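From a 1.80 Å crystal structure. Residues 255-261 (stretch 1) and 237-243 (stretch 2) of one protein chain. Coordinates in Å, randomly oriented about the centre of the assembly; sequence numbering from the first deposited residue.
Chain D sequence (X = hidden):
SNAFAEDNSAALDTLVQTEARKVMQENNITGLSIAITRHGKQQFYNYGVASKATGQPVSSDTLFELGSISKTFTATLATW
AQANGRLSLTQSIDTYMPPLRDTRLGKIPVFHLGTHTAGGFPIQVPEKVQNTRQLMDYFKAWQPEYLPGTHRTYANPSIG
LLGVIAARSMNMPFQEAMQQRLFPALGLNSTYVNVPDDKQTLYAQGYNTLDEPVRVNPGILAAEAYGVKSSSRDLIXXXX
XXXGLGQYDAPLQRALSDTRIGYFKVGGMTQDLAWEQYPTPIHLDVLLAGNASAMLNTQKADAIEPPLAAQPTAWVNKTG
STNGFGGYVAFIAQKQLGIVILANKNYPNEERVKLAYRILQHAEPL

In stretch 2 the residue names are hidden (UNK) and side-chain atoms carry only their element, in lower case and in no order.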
# COMPACT_ATOMS: atom_id res chain seq x y z
N ALA D 255 2.72 -14.57 -6.63
CA ALA D 255 3.02 -13.12 -6.50
C ALA D 255 2.26 -12.48 -5.37
O ALA D 255 2.85 -11.76 -4.57
CB ALA D 255 2.74 -12.37 -7.79
N LEU D 256 0.95 -12.71 -5.29
CA LEU D 256 0.16 -12.13 -4.20
C LEU D 256 0.63 -12.66 -2.83
O LEU D 256 0.75 -11.88 -1.89
CB LEU D 256 -1.33 -12.43 -4.38
CG LEU D 256 -1.98 -11.86 -5.65
CD1 LEU D 256 -3.14 -12.74 -6.11
CD2 LEU D 256 -2.43 -10.42 -5.47
N SER D 257 0.89 -13.96 -2.73
CA SER D 257 1.25 -14.61 -1.47
C SER D 257 2.63 -14.16 -0.97
O SER D 257 2.82 -13.89 0.23
CB SER D 257 1.21 -16.13 -1.65
OG SER D 257 1.49 -16.78 -0.43
N ASP D 258 3.59 -14.07 -1.90
CA ASP D 258 4.99 -13.73 -1.52
C ASP D 258 5.17 -12.30 -0.96
O ASP D 258 6.09 -12.06 -0.17
CB ASP D 258 5.98 -13.99 -2.67
CG ASP D 258 6.10 -15.49 -3.04
OD1 ASP D 258 5.54 -16.33 -2.28
OD2 ASP D 258 6.73 -15.83 -4.08
N THR D 259 4.30 -11.36 -1.34
CA THR D 259 4.32 -10.03 -0.72
C THR D 259 3.98 -10.07 0.78
O THR D 259 4.42 -9.20 1.49
CB THR D 259 3.41 -8.99 -1.42
OG1 THR D 259 2.03 -9.38 -1.31
CG2 THR D 259 3.80 -8.80 -2.90
N ARG D 260 3.21 -11.06 1.25
CA ARG D 260 2.86 -11.21 2.70
C ARG D 260 3.79 -12.14 3.48
O ARG D 260 3.46 -12.61 4.56
CB ARG D 260 1.39 -11.61 2.89
CG ARG D 260 0.39 -10.70 2.17
CD ARG D 260 -1.08 -11.15 2.29
NE ARG D 260 -1.29 -12.60 2.22
CZ ARG D 260 -1.52 -13.33 1.13
NH1 ARG D 260 -1.59 -12.79 -0.09
NH2 ARG D 260 -1.67 -14.66 1.27
N ILE D 261 4.95 -12.43 2.90
CA ILE D 261 6.08 -13.01 3.63
C ILE D 261 6.68 -12.00 4.64
O ILE D 261 7.03 -10.87 4.29
CB ILE D 261 7.15 -13.54 2.65
CG1 ILE D 261 6.59 -14.77 1.92
CG2 ILE D 261 8.47 -13.87 3.34
CD1 ILE D 261 7.44 -15.21 0.73
N UNK D 237 -11.37 -6.01 -4.34
CA UNK D 237 -11.01 -7.15 -5.20
C UNK D 237 -9.53 -7.53 -5.01
O UNK D 237 -9.20 -8.71 -4.97
c UNK D 237 -11.26 -7.66 -9.06
n UNK D 237 -11.97 -8.59 -9.93
c UNK D 237 -11.48 -9.72 -10.44
c UNK D 237 -11.28 -6.85 -6.68
c UNK D 237 -11.31 -8.06 -7.59
n UNK D 237 -10.23 -10.14 -10.18
n UNK D 237 -12.25 -10.47 -11.23
N UNK D 238 -8.67 -6.52 -4.92
CA UNK D 238 -7.25 -6.73 -4.63
C UNK D 238 -7.05 -7.32 -3.23
O UNK D 238 -6.16 -8.14 -3.03
c UNK D 238 -6.47 -5.42 -4.78
c UNK D 238 -4.26 -4.85 -3.69
c UNK D 238 -4.27 -6.46 -5.46
c UNK D 238 -2.89 -4.99 -3.57
c UNK D 238 -4.97 -5.58 -4.64
c UNK D 238 -2.20 -5.87 -4.39
c UNK D 238 -2.90 -6.61 -5.34
N UNK D 239 -7.87 -6.89 -2.27
CA UNK D 239 -7.89 -7.49 -0.92
C UNK D 239 -8.34 -8.97 -1.00
O UNK D 239 -7.76 -9.84 -0.35
c UNK D 239 -8.19 -5.32 0.32
c UNK D 239 -9.00 -7.44 1.37
c UNK D 239 -8.79 -6.69 0.05
N UNK D 240 -9.37 -9.24 -1.81
CA UNK D 240 -9.81 -10.61 -2.05
C UNK D 240 -8.76 -11.47 -2.78
O UNK D 240 -8.65 -12.67 -2.51
o UNK D 240 -14.47 -9.39 -2.09
c UNK D 240 -11.15 -10.64 -2.78
c UNK D 240 -12.30 -10.29 -1.86
o UNK D 240 -13.84 -10.83 -3.62
c UNK D 240 -13.63 -10.16 -2.58
N UNK D 241 -7.98 -10.85 -3.67
CA UNK D 241 -6.82 -11.52 -4.28
C UNK D 241 -5.80 -11.95 -3.21
O UNK D 241 -5.28 -13.06 -3.27
c UNK D 241 -6.15 -10.61 -5.32
N UNK D 242 -5.54 -11.07 -2.24
CA UNK D 242 -4.65 -11.39 -1.11
C UNK D 242 -5.23 -12.38 -0.10
O UNK D 242 -4.48 -13.14 0.52
c UNK D 242 -4.20 -10.10 -0.41
c UNK D 242 -3.11 -9.39 -1.17
o UNK D 242 -1.96 -9.82 -1.15
n UNK D 242 -3.47 -8.32 -1.87
N UNK D 243 -6.55 -12.36 0.09
CA UNK D 243 -7.24 -13.37 0.90
C UNK D 243 -7.06 -14.76 0.27
O UNK D 243 -6.84 -15.73 0.98
c UNK D 243 -9.52 -14.19 1.68
c UNK D 243 -8.74 -13.02 1.08
c UNK D 243 -8.88 -11.80 2.00
c UNK D 243 -10.15 -11.01 1.78
O HOH W 1 -3.11 -14.46 -1.76
O HOH W 2 -0.18 -8.09 -2.60

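Position 237 carries seven side-chain atoms: three carbons in a row, a nitrogen, and then a carbon bearing two further nitrogens. This unbranched chain ending in a guanidinium is that of arginine. Arg237 is exposed, and its side chain is out of reach of stretch 1.

At position 238 one carbon leads into a ring of six carbons with no heteroatom. One ring carbon lies 3.8 Å from Leu256 CD2, which approaches obliquely. A plain six-membered carbon ring without a hydroxyl identifies Phe238, and the ring atom in contact is CE1.

Position 239 has three carbons, forked at the first, and remains out of reach of stretch 1. Branching at CB with two single-carbon arms gives Val239.

Position 240 has three carbons in line, the third carrying two oxygens. The length of the chain before the carboxylate distinguishes Glu240 from aspartate; one carboxylate oxygen is hydrogen-bonded elsewhere in the structure.

Position 241 has a single side-chain carbon, CB, 3.7 Å from Leu256 CD2, so the residue is Ala241. Its backbone also meets the leucine, with Ala241 O 3.6 Å from Leu256 CD1.

At position 242 two carbons are followed by one oxygen and one nitrogen on the second. The nitrogen lies 2.9 Å from the backbone O of Phe238, one turn back in the same helix, and the oxygen 3.2 Å from Arg260 NH1. A short side chain ending in an amide is asparagine: Asn242 ND2 donates, leaving OD1 to accept.

Position 243 has four carbons, forked at the first, with one arm two carbons long: Ile243. Its CA-to-CB bond points away from stretch 1.

The contact combines an apolar patch with a polar cluster. Leu256, chi1 m and chi2 t, points toward the helix and packs its CD2 against Phe238 and Ala241. Beside it, the CA-to-CB bond of Asn242 points sideways, but the amide end comes nearer to stretch 1, and Asn242 CA lies 5.8 Å from Leu256 CA. The Arg260 guanidinium places one face over Asn242 O; although NH1 is 3.0 Å from this carbonyl oxygen, the angle is too poor for a hydrogen bond, whereas NH1 to OD1 is well aligned at 153°. Water 1 accepts from Arg260 NH1 (2.8 Å) and donates to Ala241 O (3.0 Å), while the oxygen of water 2 lies 2.9 Å from Asn242 OD1 and 2.9 Å from Thr259 OG1, and the water donates to both. Thr259 OG1 in turn donates to Leu256 O (2.9 Å), tying this bridge to the backbone of stretch 1.

Stretch 2, residues 237-243: RFVEANI
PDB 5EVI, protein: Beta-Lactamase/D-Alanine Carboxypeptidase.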